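Local coordinates for protein superoxide dismutase 1 (Perkinsus marinus, PDB 2CW2) that probably protects the cell from oxygen radicals as an iron superoxide dismutase, converting superoxide to hydrogen peroxide and molecular oxygen, at residues E46-A51 with W209-W214; I195-R198 with Q203-K206. All coordinates share one frame; numbering follows the deposited sequence.

Contact 1. Residues E46-A51 with W209-W214; sequences EPHMSA and WNLVNW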
loop_
_atom_site.group_PDB
_atom_site.type_symbol
_atom_site.label_atom_id
_atom_site.label_comp_id
_atom_site.label_asym_id
_atom_site.label_seq_id
_atom_site.Cartn_x
_atom_site.Cartn_y
_atom_site.Cartn_z
ATOM N N GLU A 46 10.499 21.426 0.561
ATOM C CA GLU A 46 10.650 21.524 -0.896
ATOM C C GLU A 46 12.116 21.731 -1.276
ATOM O O GLU A 46 12.864 22.376 -0.534
ATOM C CB GLU A 46 9.775 22.657 -1.448
ATOM C CG GLU A 46 8.509 22.139 -2.157
ATOM C CD GLU A 46 7.236 22.638 -1.505
ATOM O OE1 GLU A 46 6.148 22.643 -2.135
ATOM O OE2 GLU A 46 7.329 23.027 -0.332
ATOM N N PRO A 47 12.539 21.212 -2.426
ATOM C CA PRO A 47 11.673 20.528 -3.396
ATOM C C PRO A 47 11.535 19.015 -3.202
ATOM O O PRO A 47 10.838 18.346 -3.986
ATOM C CB PRO A 47 12.384 20.810 -4.722
ATOM C CG PRO A 47 13.851 20.792 -4.347
ATOM C CD PRO A 47 13.934 21.301 -2.896
ATOM N N HIS A 48 12.181 18.478 -2.167
ATOM C CA HIS A 48 12.205 17.037 -1.933
ATOM C C HIS A 48 10.825 16.452 -1.602
ATOM O O HIS A 48 10.498 15.345 -2.009
ATOM C CB HIS A 48 13.204 16.737 -0.804
ATOM C CG HIS A 48 14.477 17.513 -0.932
ATOM N ND1 HIS A 48 15.341 17.335 -1.987
ATOM C CD2 HIS A 48 14.992 18.517 -0.186
ATOM C CE1 HIS A 48 16.360 18.167 -1.864
ATOM N NE2 HIS A 48 16.170 18.900 -0.784
ATOM N N MET A 49 10.027 17.197 -0.851
ATOM C CA MET A 49 8.674 16.771 -0.514
ATOM C C MET A 49 7.799 18.013 -0.585
ATOM O O MET A 49 8.139 19.047 0.001
ATOM C CB MET A 49 8.622 16.180 0.908
ATOM C CG MET A 49 7.289 15.503 1.287
ATOM S SD MET A 49 7.362 14.722 2.908
ATOM C CE MET A 49 8.607 13.400 2.610
ATOM N N SER A 50 6.682 17.918 -1.305
ATOM C CA SER A 50 5.876 19.103 -1.578
ATOM C C SER A 50 4.988 19.496 -0.412
ATOM O O SER A 50 4.681 18.672 0.450
ATOM C CB SER A 50 4.998 18.905 -2.812
ATOM O OG SER A 50 4.010 17.907 -2.609
ATOM N N ALA A 51 4.542 20.755 -0.421
ATOM C CA ALA A 51 3.492 21.197 0.505
ATOM C C ALA A 51 2.206 20.389 0.330
ATOM O O ALA A 51 1.501 20.080 1.309
ATOM C CB ALA A 51 3.204 22.698 0.315
ATOM N N TRP A 209 17.079 11.302 1.741
ATOM C CA TRP A 209 18.388 11.551 2.341
ATOM C C TRP A 209 18.678 13.056 2.447
ATOM O O TRP A 209 19.469 13.477 3.283
ATOM C CB TRP A 209 19.502 10.827 1.562
ATOM C CG TRP A 209 19.327 9.345 1.653
ATOM C CD1 TRP A 209 18.903 8.513 0.671
ATOM C CD2 TRP A 209 19.484 8.537 2.833
ATOM N NE1 TRP A 209 18.807 7.227 1.154
ATOM C CE2 TRP A 209 19.156 7.220 2.483
ATOM C CE3 TRP A 209 19.864 8.806 4.166
ATOM C CZ2 TRP A 209 19.240 6.148 3.391
ATOM C CZ3 TRP A 209 19.937 7.756 5.071
ATOM C CH2 TRP A 209 19.617 6.433 4.679
ATOM N N ASN A 210 18.018 13.867 1.634
ATOM C CA ASN A 210 18.193 15.316 1.756
ATOM C C ASN A 210 17.370 15.904 2.884
ATOM O O ASN A 210 17.500 17.090 3.183
ATOM C CB ASN A 210 17.861 16.020 0.448
ATOM C CG ASN A 210 18.720 15.533 -0.688
ATOM O OD1 ASN A 210 19.951 15.482 -0.570
ATOM N ND2 ASN A 210 18.095 15.154 -1.782
ATOM N N LEU A 211 16.545 15.071 3.521
ATOM C CA LEU A 211 15.594 15.553 4.530
ATOM C C LEU A 211 15.822 15.061 5.956
ATOM O O LEU A 211 15.224 15.588 6.889
ATOM C CB LEU A 211 14.171 15.184 4.123
ATOM C CG LEU A 211 13.608 15.705 2.801
ATOM C CD1 LEU A 211 12.212 15.156 2.610
ATOM C CD2 LEU A 211 13.590 17.217 2.800
ATOM N N VAL A 212 16.675 14.056 6.129
ATOM C CA VAL A 212 16.809 13.378 7.426
ATOM C C VAL A 212 17.202 14.335 8.561
ATOM O O VAL A 212 18.193 15.089 8.446
ATOM C CB VAL A 212 17.818 12.228 7.338
ATOM C CG1 VAL A 212 18.127 11.661 8.739
ATOM C CG2 VAL A 212 17.294 11.121 6.391
ATOM N N ASN A 213 16.432 14.291 9.653
ATOM C CA ASN A 213 16.633 15.178 10.795
ATOM C C ASN A 213 17.588 14.491 11.753
ATOM O O ASN A 213 17.160 13.730 12.636
ATOM C CB ASN A 213 15.283 15.450 11.467
ATOM C CG ASN A 213 15.366 16.434 12.620
ATOM O OD1 ASN A 213 14.334 16.826 13.198
ATOM N ND2 ASN A 213 16.565 16.835 12.968
ATOM N N TRP A 214 18.884 14.711 11.565
ATOM C CA TRP A 214 19.857 13.961 12.345
ATOM C C TRP A 214 19.834 14.372 13.825
ATOM O O TRP A 214 20.273 13.617 14.688
ATOM C CB TRP A 214 21.275 14.105 11.779
ATOM C CG TRP A 214 21.488 13.456 10.424
ATOM C CD1 TRP A 214 21.831 14.082 9.258
ATOM C CD2 TRP A 214 21.435 12.057 10.128
ATOM N NE1 TRP A 214 21.966 13.158 8.245
ATOM C CE2 TRP A 214 21.738 11.905 8.755
ATOM C CE3 TRP A 214 21.171 10.908 10.890
ATOM C CZ2 TRP A 214 21.767 10.655 8.127
ATOM C CZ3 TRP A 214 21.193 9.675 10.273
ATOM C CH2 TRP A 214 21.502 9.552 8.906
#
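His48 turns one face of its imidazole to Asn210, and the ring carries most of this contact between a loop of the alpha-hairpin domain and one of the C-terminal domain. The principal interaction is a CH-pi contact: Asn210 CB stands 3.5 Å from the centroid of the His48 ring, 12° off its normal. On the opposite face lies Pro47 CD, so the imidazole is sandwiched between two aliphatic carbons. Beyond CB, the amide of Asn210 is tilted 38° from the ring plane, with Asn210 ND2 3.5 Å from His48 CE1; no hydrogen bond joins the two. The ring's polar partner is Asn207, whose OD1 bonds to His48 ND1. Histidine suits the place because one flat group offers both a face for packing and a nitrogen for that bond.

Apolar packing makes up the rest. Leu211 and His48 run alongside each other, pointing opposite ways, with Leu211 CD2 3.5 Å from His48 CD2, while Leu211 CG and CD2 also lie against His48 CB. The other methyl of the leucine, Leu211 CD1, lies 4.0 Å from Met49 CE. Met49 sets CG anti to its backbone N (chi1 -171°), and its unbranched chain, bent at chi3, reaches the leucine; this buried side chain is about 9 Å from the iron ion.

Two of the polar bonds made by residues 46-51 lie at a helix start. Ser50 is the N-cap of helix 51-73, its OG meeting Thr53 N, and Glu46 OE1 accepts from Ala51 N at 3.0 Å, approached from above the carboxylate plane. The contact thus sets the loop entering helix 51-73 against the connection from helix 201-208 to helix 214-223; beyond it, Val212 and Trp214 pack on strand 181-187.

Contact 2. Residues I195-R198 with Q203-K206; sequences IDYR and QYVK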
loop_
_atom_site.group_PDB
_atom_site.type_symbol
_atom_site.label_atom_id
_atom_site.label_comp_id
_atom_site.label_asym_id
_atom_site.label_seq_id
_atom_site.Cartn_x
_atom_site.Cartn_y
_atom_site.Cartn_z
ATOM N N ILE A 195 2.269 11.797 -4.991
ATOM C CA ILE A 195 1.984 13.137 -5.518
ATOM C C ILE A 195 3.231 13.727 -6.162
ATOM O O ILE A 195 3.165 14.392 -7.198
ATOM C CB ILE A 195 1.468 14.057 -4.409
ATOM C CG1 ILE A 195 0.126 13.566 -3.894
ATOM C CG2 ILE A 195 1.269 15.514 -4.904
ATOM C CD1 ILE A 195 -0.312 14.272 -2.598
ATOM N N ASP A 196 4.376 13.450 -5.550
ATOM C CA ASP A 196 5.629 14.062 -5.961
ATOM C C ASP A 196 6.432 13.250 -6.937
ATOM O O ASP A 196 7.214 13.816 -7.711
ATOM C CB ASP A 196 6.482 14.327 -4.730
ATOM C CG ASP A 196 5.806 15.258 -3.776
ATOM O OD1 ASP A 196 5.009 16.094 -4.259
ATOM O OD2 ASP A 196 5.997 15.236 -2.547
ATOM N N TYR A 197 6.271 11.927 -6.886
ATOM C CA TYR A 197 7.182 11.030 -7.606
ATOM C C TYR A 197 6.432 9.965 -8.405
ATOM O O TYR A 197 7.053 9.190 -9.103
ATOM C CB TYR A 197 8.154 10.342 -6.620
ATOM C CG TYR A 197 9.072 11.354 -5.981
ATOM C CD1 TYR A 197 10.118 11.934 -6.714
ATOM C CD2 TYR A 197 8.838 11.814 -4.699
ATOM C CE1 TYR A 197 10.951 12.899 -6.147
ATOM C CE2 TYR A 197 9.659 12.778 -4.126
ATOM C CZ TYR A 197 10.710 13.316 -4.855
ATOM O OH TYR A 197 11.483 14.297 -4.263
ATOM N N ARG A 198 5.108 9.922 -8.249
ATOM C CA ARG A 198 4.281 8.859 -8.814
ATOM C C ARG A 198 4.906 7.507 -8.456
ATOM O O ARG A 198 5.204 7.261 -7.293
ATOM C CB ARG A 198 4.138 9.040 -10.326
ATOM C CG ARG A 198 3.382 10.323 -10.708
ATOM C CD ARG A 198 1.849 10.194 -10.616
ATOM N NE ARG A 198 1.192 11.428 -11.052
ATOM C CZ ARG A 198 1.020 12.506 -10.299
ATOM N NH1 ARG A 198 1.399 12.530 -9.019
ATOM N NH2 ARG A 198 0.445 13.583 -10.824
ATOM N N GLN A 203 13.376 7.369 -6.668
ATOM C CA GLN A 203 13.688 8.807 -6.681
ATOM C C GLN A 203 13.256 9.445 -5.353
ATOM O O GLN A 203 13.935 10.313 -4.805
ATOM C CB GLN A 203 13.013 9.504 -7.862
ATOM C CG GLN A 203 13.372 10.995 -7.972
ATOM C CD GLN A 203 12.806 11.645 -9.217
ATOM O OE1 GLN A 203 13.003 12.856 -9.435
ATOM N NE2 GLN A 203 12.105 10.856 -10.048
ATOM N N TYR A 204 12.125 8.986 -4.830
ATOM C CA TYR A 204 11.644 9.436 -3.521
ATOM C C TYR A 204 12.650 9.105 -2.417
ATOM O O TYR A 204 12.947 9.933 -1.541
ATOM C CB TYR A 204 10.298 8.753 -3.227
ATOM C CG TYR A 204 9.847 8.763 -1.778
ATOM C CD1 TYR A 204 9.553 9.958 -1.125
ATOM C CD2 TYR A 204 9.683 7.573 -1.073
ATOM C CE1 TYR A 204 9.140 9.961 0.222
ATOM C CE2 TYR A 204 9.243 7.560 0.236
ATOM C CZ TYR A 204 8.977 8.749 0.888
ATOM O OH TYR A 204 8.555 8.717 2.201
ATOM N N VAL A 205 13.174 7.884 -2.449
ATOM C CA VAL A 205 14.084 7.423 -1.414
ATOM C C VAL A 205 15.375 8.216 -1.487
ATOM O O VAL A 205 15.939 8.631 -0.458
ATOM C CB VAL A 205 14.328 5.872 -1.514
ATOM C CG1 VAL A 205 15.515 5.419 -0.623
ATOM C CG2 VAL A 205 13.046 5.114 -1.130
ATOM N N LYS A 206 15.838 8.440 -2.715
ATOM C CA LYS A 206 17.010 9.281 -2.949
ATOM C C LYS A 206 16.836 10.635 -2.246
ATOM O O LYS A 206 17.744 11.106 -1.537
ATOM C CB LYS A 206 17.203 9.460 -4.465
ATOM C CG LYS A 206 18.463 10.203 -4.909
ATOM C CD LYS A 206 18.664 10.062 -6.443
ATOM C CE LYS A 206 18.612 11.424 -7.109
ATOM N NZ LYS A 206 17.215 11.893 -7.370
#
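Tyr197 lays one face of its ring on the backbone of helix 201-208, with Tyr204 CA over its centre. That alpha carbon, Tyr204 CA, is 3.9 Å from the centroid of the Tyr197 ring and 12° off the normal, a CH-pi contact between the ring and the main chain itself. Gln203 O lies over the same face. The two tyrosine side chains are roughly perpendicular: Tyr204 CB comes 3.7 Å from Tyr197 CD2, but the rest of the Tyr204 side chain leads away, because CG is anti to its backbone N (chi1 162°). The rings therefore do not stack on each other.

Gln203 continues along the same face to the CD1-CE1 rim of the Tyr197 ring, where its chain drops to the edge. Gln203 CG lies 3.6 Å from Tyr197 CE1 and about as close to CD1 of the same ring, and the extended chain carries OE1 to the ring edge, in its plane, with the amide turned 60° from the ring. Glutamine suits this place: its methylene groups cover an aromatic margin, while its polar amide suits an exposed position.

No hydrogen bond crosses between residues 195-198 and 203-206, yet both tyrosines use their hydroxyls at more distant sites, Tyr197 OH on His48 O and Tyr204 OH on the backbone O of Asp187, a residue whose side chain binds the iron. Arg198, where the chain leaves the helical conformation, forms a salt bridge through NH2 with Glu52 OE2 of the second subunit. The chemistry implies a division of labour: ring faces and carbon chains close the short turn between the two helices, whereas the polar ends tie it to the 46-51 loop, the metal-site strand and the dimer partner.

Both contacts are partly buried. Contact 1 brings together residues from the two sequence domains, 158 positions apart; contact 2 is local, between consecutive helices of the C-terminal domain, and lies nested within the loop that contact 1 closes. Helix 201-208 carries half of contact 2 and leads directly into half of contact 1. Each rests on a CH-pi contact, but in contact 1 a side-chain CB meets an imidazole beside buried packing of Leu211 and Met49, whereas in contact 2 a backbone CA meets a phenol ring with an exposed glutamine at its rim. They also touch: Ser50 OG lies 2.6 Å from Asp196 OD1, a probable hydrogen bond that ties the 46-51 loop to helix 194-197.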